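Local coordinates for putative NADPH-dependent oxidoreductase (Desulfitobacterium hafniense DCB-2, PDB 3DB2), which is a putative NADPH-dependent oxidoreductase of the GFO/IDH/MocA family, probably binding its dinucleotide cofactor in an N-terminal Rossmann fold, at residues K119-H124 / T320-E325; M69-V74 / H92-K97. All coordinates share one frame; numbering follows the deposited sequence.

Interaction 1. Residues K119-H124 / T320-E325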
ATOM      1  N   LYS C 119     -31.114  21.039  -3.806  1.00 19.85           N
ATOM      2  CA  LYS C 119     -30.044  20.569  -2.985  1.00 21.52           C
ATOM      3  C   LYS C 119     -29.843  19.070  -3.264  1.00 20.23           C
ATOM      4  O   LYS C 119     -30.773  18.283  -3.453  1.00 20.49           O
ATOM      5  CB  LYS C 119     -30.284  20.761  -1.497  1.00 17.90           C
ATOM      6  CG  LYS C 119     -30.578  22.202  -1.109  1.00 23.40           C
ATOM      7  CD  LYS C 119     -29.802  23.196  -1.963  1.00 27.21           C
ATOM      8  CE  LYS C 119     -29.845  24.566  -1.279  1.00 32.31           C
ATOM      9  NZ  LYS C 119     -28.770  25.457  -1.799  1.00 39.18           N
ATOM     10  N   PHE C 120     -28.581  18.694  -3.278  1.00 19.33           N
ATOM     11  CA  PHE C 120     -28.160  17.328  -3.572  1.00 19.03           C
ATOM     12  C   PHE C 120     -26.978  16.953  -2.689  1.00 17.32           C
ATOM     13  O   PHE C 120     -26.030  17.751  -2.700  1.00 15.95           O
ATOM     14  CB  PHE C 120     -27.812  17.228  -5.042  1.00 16.49           C
ATOM     15  CG  PHE C 120     -27.206  15.890  -5.440  1.00 19.61           C
ATOM     16  CD1 PHE C 120     -28.061  14.856  -5.801  1.00 16.64           C
ATOM     17  CD2 PHE C 120     -25.837  15.661  -5.458  1.00 20.58           C
ATOM     18  CE1 PHE C 120     -27.541  13.626  -6.124  1.00 19.11           C
ATOM     19  CE2 PHE C 120     -25.315  14.426  -5.782  1.00 17.86           C
ATOM     20  CZ  PHE C 120     -26.180  13.416  -6.128  1.00 18.18           C
ATOM     21  N   LEU C 121     -27.046  15.789  -2.073  1.00 16.69           N
ATOM     22  CA  LEU C 121     -25.892  15.146  -1.423  1.00 13.72           C
ATOM     23  C   LEU C 121     -25.841  13.695  -1.883  1.00 19.24           C
ATOM     24  O   LEU C 121     -26.824  12.945  -1.865  1.00 16.50           O
ATOM     25  CB  LEU C 121     -25.916  15.310   0.091  1.00 17.86           C
ATOM     26  CG  LEU C 121     -24.775  14.713   0.914  1.00 16.80           C
ATOM     27  CD1 LEU C 121     -23.459  15.415   0.621  1.00 14.75           C
ATOM     28  CD2 LEU C 121     -25.061  14.784   2.415  1.00 18.87           C
ATOM     29  N   CYS C 122     -24.654  13.260  -2.318  1.00 16.19           N
ATOM     30  CA  CYS C 122     -24.394  11.834  -2.537  1.00 13.12           C
ATOM     31  C   CYS C 122     -23.587  11.357  -1.337  1.00 18.56           C
ATOM     32  O   CYS C 122     -22.450  11.775  -1.145  1.00 18.24           O
ATOM     33  CB  CYS C 122     -23.671  11.591  -3.856  1.00 17.87           C
ATOM     34  SG  CYS C 122     -23.338   9.838  -4.115  1.00 22.46           S
ATOM     35  N   GLY C 123     -24.126  10.549  -0.454  1.00 17.39           N
ATOM     36  CA  GLY C 123     -23.616  10.205   0.822  1.00 15.30           C
ATOM     37  C   GLY C 123     -22.434   9.266   0.835  1.00 17.84           C
ATOM     38  O   GLY C 123     -22.597   8.065   0.904  1.00 31.62           O
ATOM     39  N   HIS C 124     -21.228   9.832   0.842  1.00 17.56           N
ATOM     40  CA  HIS C 124     -19.968   9.198   1.216  1.00 13.58           C
ATOM     41  C   HIS C 124     -19.633   9.612   2.650  1.00 15.39           C
ATOM     42  O   HIS C 124     -19.076  10.682   2.868  1.00 19.57           O
ATOM     43  CB  HIS C 124     -18.844   9.628   0.286  1.00 17.16           C
ATOM     44  CG  HIS C 124     -19.145   9.555  -1.167  1.00 17.50           C
ATOM     45  ND1 HIS C 124     -20.065  10.333  -1.818  1.00 17.54           N
ATOM     46  CD2 HIS C 124     -18.598   8.761  -2.107  1.00 18.45           C
ATOM     47  CE1 HIS C 124     -20.084  10.028  -3.091  1.00 22.06           C
ATOM     48  NE2 HIS C 124     -19.197   9.077  -3.297  1.00 17.47           N
ATOM     49  N   THR C 320     -24.237  21.416  -0.077  1.00 23.04           N
ATOM     50  CA  THR C 320     -23.745  20.275   0.713  1.00 17.69           C
ATOM     51  C   THR C 320     -22.289  19.991   0.389  1.00 18.53           C
ATOM     52  O   THR C 320     -21.734  20.620  -0.530  1.00 23.62           O
ATOM     53  CB  THR C 320     -24.546  19.004   0.422  1.00 20.81           C
ATOM     54  OG1 THR C 320     -24.191  18.584  -0.904  1.00 19.42           O
ATOM     55  CG2 THR C 320     -26.027  19.296   0.541  1.00 20.54           C
ATOM     56  N   GLU C 321     -21.648  19.064   1.115  1.00 23.96           N
ATOM     57  CA  GLU C 321     -20.206  18.909   0.910  1.00 27.34           C
ATOM     58  C   GLU C 321     -19.862  18.112  -0.335  1.00 24.06           C
ATOM     59  O   GLU C 321     -18.739  18.257  -0.817  1.00 21.46           O
ATOM     60  CB  GLU C 321     -19.546  18.247   2.125  1.00 27.48           C
ATOM     61  CG  GLU C 321     -18.037  18.476   2.165  1.00 27.19           C
ATOM     62  CD  GLU C 321     -17.417  17.943   3.440  1.00 22.87           C
ATOM     63  OE1 GLU C 321     -18.090  17.892   4.489  1.00 32.51           O
ATOM     64  OE2 GLU C 321     -16.247  17.538   3.408  1.00 23.22           O
ATOM     65  N   ILE C 322     -20.776  17.260  -0.819  1.00 24.99           N
ATOM     66  CA  ILE C 322     -20.470  16.360  -1.899  1.00 20.67           C
ATOM     67  C   ILE C 322     -21.581  16.374  -2.948  1.00 21.46           C
ATOM     68  O   ILE C 322     -22.521  15.572  -2.859  1.00 19.95           O
ATOM     69  CB  ILE C 322     -20.286  14.886  -1.484  1.00 17.91           C
ATOM     70  CG1 ILE C 322     -19.509  14.652  -0.201  1.00 22.52           C
ATOM     71  CG2 ILE C 322     -19.631  14.160  -2.646  1.00 26.09           C
ATOM     72  CD1 ILE C 322     -19.298  13.193   0.154  1.00 25.71           C
ATOM     73  N   GLY C 323     -21.419  17.277  -3.893  1.00 20.97           N
ATOM     74  CA  GLY C 323     -22.342  17.450  -5.003  1.00 18.75           C
ATOM     75  C   GLY C 323     -22.157  16.406  -6.086  1.00 22.03           C
ATOM     76  O   GLY C 323     -21.344  15.480  -5.990  1.00 18.39           O
ATOM     77  N   ALA C 324     -22.948  16.576  -7.152  1.00 20.09           N
ATOM     78  CA  ALA C 324     -22.996  15.683  -8.302  1.00 21.61           C
ATOM     79  C   ALA C 324     -21.643  15.635  -9.007  1.00 20.77           C
ATOM     80  O   ALA C 324     -21.234  14.557  -9.418  1.00 20.49           O
ATOM     81  CB  ALA C 324     -24.072  16.108  -9.301  1.00 24.94           C
ATOM     82  N   GLU C 325     -20.976  16.776  -9.101  1.00 22.92           N
ATOM     83  CA  GLU C 325     -19.684  16.829  -9.786  1.00 24.09           C
ATOM     84  C   GLU C 325     -18.619  16.033  -9.031  1.00 21.12           C
ATOM     85  O   GLU C 325     -17.909  15.198  -9.596  1.00 23.04           O
ATOM     86  CB  GLU C 325     -19.244  18.274  -9.896  1.00 27.65           C
ATOM     87  CG  GLU C 325     -18.441  18.677 -11.104  1.00 37.08           C
ATOM     88  CD  GLU C 325     -18.276  20.200 -11.059  1.00 41.12           C
ATOM     89  OE1 GLU C 325     -17.481  20.687 -10.225  1.00 50.87           O
ATOM     90  OE2 GLU C 325     -18.975  20.861 -11.860  1.00 58.42           O
TER
HETATM   91  O   HOH W   1     -26.476  21.295  -2.605  1.00 20.87           O
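Strand 120-123 is met along one side by the loop 320-323 that leads into helix 324-343, and the tight part of the contact centres on Ile322. Its CD1 lies 3.6 Å from His124 CB and equally near ND1 of that ring, while Leu121, with CG anti to the backbone N (chi1 -179°), brings CD1 to 3.8 Å from Ile322 CB. Two hydrogen bonds tie the loop to the strand backbone. Cys122 N gives a nearly straight bond of 3.2 Å to Ile322 O, almost along the carbonyl axis, and Thr320 OG1 donates over 2.7 Å to a lone pair of Phe120 O. His124 ND1 also bonds to Cys122 O at 2.9 Å, approaching from above the carbonyl plane, which holds the ring in place. Phe120 presents a ring edge to Gly323, the N-cap residue, and its CE2 stands 4.1 Å from Ala324 CB. Outside this grip the contact loosens: a water bridges Phe120 N and Thr320 N only weakly, and Lys119 and Glu321 are partly exposed, Glu321 turning its carboxylate to salt bridges with Arg127 and Arg133. Across the strand, 120-123 pairs with strand 92-96; helix 302-316 packs on Leu121 and Thr320, and helix 183-194 touches His124 and Ile322, so the loop is wedged between the edge of the Rossmann sheet and surrounding helices.

Interaction 2. Residues M69-V74 / H92-K97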
HETATM    1  N   MSE C  69     -37.481  16.471   1.261  1.00 15.76           N
HETATM    2  CA  MSE C  69     -36.255  15.790   0.856  1.00 11.30           C
HETATM    3  C   MSE C  69     -36.545  14.287   0.748  1.00 17.81           C
HETATM    4  O   MSE C  69     -37.251  13.717   1.590  1.00 19.53           O
HETATM    5  CB  MSE C  69     -35.178  15.916   1.947  1.00 17.18           C
HETATM    6  CG  MSE C  69     -33.857  15.237   1.573  1.00 23.46           C
HETATM    7 SE   MSE C  69     -32.755  14.769   3.124  0.75 22.80          SE
HETATM    8  CE  MSE C  69     -33.138  16.272   4.257  1.00 13.34           C
ATOM      9  N   VAL C  70     -35.974  13.650  -0.259  1.00 16.99           N
ATOM     10  CA  VAL C  70     -36.023  12.192  -0.349  1.00 18.53           C
ATOM     11  C   VAL C  70     -34.651  11.597  -0.009  1.00 18.95           C
ATOM     12  O   VAL C  70     -33.601  12.161  -0.288  1.00 18.47           O
ATOM     13  CB  VAL C  70     -36.463  11.696  -1.729  1.00 19.09           C
ATOM     14  CG1 VAL C  70     -37.899  12.136  -2.036  1.00 18.69           C
ATOM     15  CG2 VAL C  70     -35.540  12.213  -2.828  1.00 14.82           C
ATOM     16  N   ILE C  71     -34.712  10.408   0.582  1.00 17.52           N
ATOM     17  CA  ILE C  71     -33.528   9.641   0.997  1.00 14.89           C
ATOM     18  C   ILE C  71     -33.532   8.352   0.191  1.00 19.42           C
ATOM     19  O   ILE C  71     -34.294   7.416   0.473  1.00 18.57           O
ATOM     20  CB  ILE C  71     -33.575   9.446   2.510  1.00 15.28           C
ATOM     21  CG1 ILE C  71     -33.510  10.802   3.259  1.00 16.61           C
ATOM     22  CG2 ILE C  71     -32.482   8.491   2.990  1.00 20.17           C
ATOM     23  CD1 ILE C  71     -33.794  10.714   4.723  1.00 17.54           C
ATOM     24  N   ILE C  72     -32.726   8.305  -0.862  1.00 17.77           N
ATOM     25  CA  ILE C  72     -32.745   7.296  -1.899  1.00 16.88           C
ATOM     26  C   ILE C  72     -31.706   6.217  -1.639  1.00 19.27           C
ATOM     27  O   ILE C  72     -30.501   6.465  -1.728  1.00 18.23           O
ATOM     28  CB  ILE C  72     -32.512   7.926  -3.295  1.00 17.38           C
ATOM     29  CG1 ILE C  72     -33.588   8.973  -3.594  1.00 16.29           C
ATOM     30  CG2 ILE C  72     -32.409   6.908  -4.421  1.00 16.58           C
ATOM     31  CD1 ILE C  72     -33.315   9.819  -4.818  1.00 12.83           C
ATOM     32  N   THR C  73     -32.184   5.032  -1.324  1.00 19.66           N
ATOM     33  CA  THR C  73     -31.364   3.861  -1.040  1.00 23.76           C
ATOM     34  C   THR C  73     -31.804   2.699  -1.932  1.00 25.75           C
ATOM     35  O   THR C  73     -32.032   1.601  -1.439  1.00 31.20           O
ATOM     36  CB  THR C  73     -31.448   3.451   0.436  1.00 18.79           C
ATOM     37  OG1 THR C  73     -32.802   3.310   0.858  1.00 22.83           O
ATOM     38  CG2 THR C  73     -30.916   4.528   1.397  1.00 23.24           C
ATOM     39  N   VAL C  74     -31.934   2.975  -3.208  1.00 22.42           N
ATOM     40  CA  VAL C  74     -32.322   2.034  -4.252  1.00 24.16           C
ATOM     41  C   VAL C  74     -31.074   1.522  -4.959  1.00 27.53           C
ATOM     42  O   VAL C  74     -30.019   2.126  -4.702  1.00 29.82           O
ATOM     43  CB  VAL C  74     -33.258   2.723  -5.250  1.00 25.54           C
ATOM     44  CG1 VAL C  74     -34.450   3.359  -4.550  1.00 25.94           C
ATOM     45  CG2 VAL C  74     -32.461   3.769  -6.032  1.00 26.99           C
ATOM     46  N   HIS C  92     -35.638  17.956  -2.750  1.00 19.68           N
ATOM     47  CA  HIS C  92     -34.202  17.921  -2.457  1.00 13.53           C
ATOM     48  C   HIS C  92     -33.763  16.473  -2.311  1.00 16.05           C
ATOM     49  O   HIS C  92     -34.524  15.578  -1.930  1.00 17.35           O
ATOM     50  CB  HIS C  92     -33.926  18.786  -1.236  1.00 19.88           C
ATOM     51  CG  HIS C  92     -34.458  20.182  -1.416  1.00 25.02           C
ATOM     52  ND1 HIS C  92     -35.335  20.798  -0.548  1.00 30.23           N
ATOM     53  CD2 HIS C  92     -34.303  21.091  -2.389  1.00 25.58           C
ATOM     54  CE1 HIS C  92     -35.637  22.015  -0.974  1.00 25.33           C
ATOM     55  NE2 HIS C  92     -35.002  22.243  -2.120  1.00 27.48           N
ATOM     56  N   ILE C  93     -32.487  16.171  -2.635  1.00 13.87           N
ATOM     57  CA  ILE C  93     -32.062  14.816  -2.862  1.00 13.95           C
ATOM     58  C   ILE C  93     -30.933  14.406  -1.922  1.00 21.31           C
ATOM     59  O   ILE C  93     -29.889  15.058  -1.899  1.00 17.44           O
ATOM     60  CB  ILE C  93     -31.547  14.632  -4.302  1.00 19.13           C
ATOM     61  CG1 ILE C  93     -32.522  14.997  -5.431  1.00 20.03           C
ATOM     62  CG2 ILE C  93     -31.028  13.215  -4.472  1.00 16.47           C
ATOM     63  CD1 ILE C  93     -33.733  14.086  -5.510  1.00 17.52           C
ATOM     64  N   TYR C  94     -31.148  13.334  -1.186  1.00 16.59           N
ATOM     65  CA  TYR C  94     -30.086  12.521  -0.591  1.00 19.58           C
ATOM     66  C   TYR C  94     -30.087  11.211  -1.401  1.00 21.12           C
ATOM     67  O   TYR C  94     -31.100  10.526  -1.544  1.00 19.26           O
ATOM     68  CB  TYR C  94     -30.221  12.368   0.931  1.00 17.05           C
ATOM     69  CG  TYR C  94     -29.129  11.465   1.473  1.00 17.89           C
ATOM     70  CD1 TYR C  94     -29.281  10.082   1.538  1.00 19.30           C
ATOM     71  CD2 TYR C  94     -27.930  11.998   1.911  1.00 20.45           C
ATOM     72  CE1 TYR C  94     -28.318   9.236   2.008  1.00 21.92           C
ATOM     73  CE2 TYR C  94     -26.930  11.163   2.397  1.00 26.06           C
ATOM     74  CZ  TYR C  94     -27.139   9.805   2.446  1.00 20.46           C
ATOM     75  OH  TYR C  94     -26.178   8.939   2.913  1.00 28.90           O
ATOM     76  N   VAL C  95     -28.912  10.834  -1.901  1.00 16.14           N
ATOM     77  CA  VAL C  95     -28.726   9.538  -2.525  1.00 13.96           C
ATOM     78  C   VAL C  95     -27.473   8.867  -1.928  1.00 19.43           C
ATOM     79  O   VAL C  95     -26.461   9.494  -1.610  1.00 16.05           O
ATOM     80  CB  VAL C  95     -28.688   9.586  -4.055  1.00 14.62           C
ATOM     81  CG1 VAL C  95     -27.469  10.278  -4.611  1.00 15.55           C
ATOM     82  CG2 VAL C  95     -28.777   8.176  -4.651  1.00 17.34           C
ATOM     83  N   GLU C  96     -27.578   7.551  -1.731  1.00 17.53           N
ATOM     84  CA  GLU C  96     -26.463   6.802  -1.187  1.00 16.89           C
ATOM     85  C   GLU C  96     -25.359   6.752  -2.240  1.00 19.28           C
ATOM     86  O   GLU C  96     -25.558   6.908  -3.442  1.00 20.82           O
ATOM     87  CB  GLU C  96     -26.774   5.352  -0.857  1.00 25.22           C
ATOM     88  CG  GLU C  96     -26.897   5.115   0.635  1.00 31.33           C
ATOM     89  CD  GLU C  96     -25.640   5.535   1.375  1.00 37.57           C
ATOM     90  OE1 GLU C  96     -24.538   5.668   0.801  1.00 36.14           O
ATOM     91  OE2 GLU C  96     -25.798   5.749   2.596  1.00 39.68           O
ATOM     92  N   LYS C  97     -24.148   6.499  -1.755  1.00 23.69           N
ATOM     93  CA  LYS C  97     -23.003   6.405  -2.607  1.00 15.70           C
ATOM     94  C   LYS C  97     -22.963   5.173  -3.561  1.00 20.41           C
ATOM     95  O   LYS C  97     -23.592   4.193  -3.022  1.00 20.91           O
ATOM     96  CB  LYS C  97     -21.641   6.389  -1.918  1.00 18.95           C
ATOM     97  CG  LYS C  97     -21.580   5.695  -0.593  1.00 21.03           C
ATOM     98  CD  LYS C  97     -21.961   4.232  -0.583  1.00 31.45           C
ATOM     99  CE  LYS C  97     -20.896   3.386  -1.272  1.00 39.55           C
ATOM    100  NZ  LYS C  97     -20.831   2.068  -0.550  1.00 48.06           N
TER
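Four backbone hydrogen bonds join strands 69-72 and 92-96 in parallel. Val70 uses both its polar backbone atoms, N to His92 O and O from Tyr94 N, each over 2.9 Å; Ile72 does the same with N to Tyr94 O at 2.8 Å and O from Glu96 N at 3.1 Å. Three of these run nearly along the acceptor C=O axis, whereas Ile72 N sits above the carbonyl plane of Tyr94. At the start of the pair, Met69 CA, of a selenomethionine, adds a CA-H...O contact to His92 O. Beyond the last bond, Lys97 N reaches Glu96 OE1 at 2.7 Å, while OE2 of that carboxylate bonds to Trp16.

The side chains divide between the two faces of the sheet. On the face of Met69, Ile71 and Tyr94, the tyrosine ring extends with CG anti to the backbone N; its CB has the selenium alongside, and CG2 of Ile71 crosses obliquely to reach Tyr94 CD1 at 3.9 Å. On the other face Val70 CG2 lies beside Ile93 CD1 at 3.7 Å, and Ile72 spreads its branches, CD1 against Ile93 CG2 and CG2 to 3.9 Å from Val95 CG2. An alanine in place of Ile72 removes both branches and would probably loosen the packing against Ile93 and Val95.

Strand 6-11 pairs with the far side of 69-72, where Thr73 OG1 bonds to Gly12 O. Helix 79-88 completes a beta-alpha-beta unit of the Rossmann fold with the two strands; helix 302-316 covers Met69 and Ile71 and supplies Glu306 to Tyr94 OH, and helix 15-24 touches Tyr94 and Glu96.

How the interactions relate
Both contacts are buried and share one parallel sheet, in which strand 92-96 of interaction 2 is the direct neighbour of strand 120-123 of interaction 1; Lys119 O with Ile93 N and Gly123 N with Val95 O probably hydrogen-bond between them. Interaction 2 lies within the sheet, where regular backbone bonding dominates, with an aliphatic face on one side and a mixed one, with Tyr94, on the other. Interaction 1 is at the sheet's outermost strand within the chain, and a loop from far along the sequence covers its outer edge, held by a single side-chain-to-carbonyl bond and one backbone bond in place of that repeated pairing. Helix 302-316 touches both, linking the two contacts over one face.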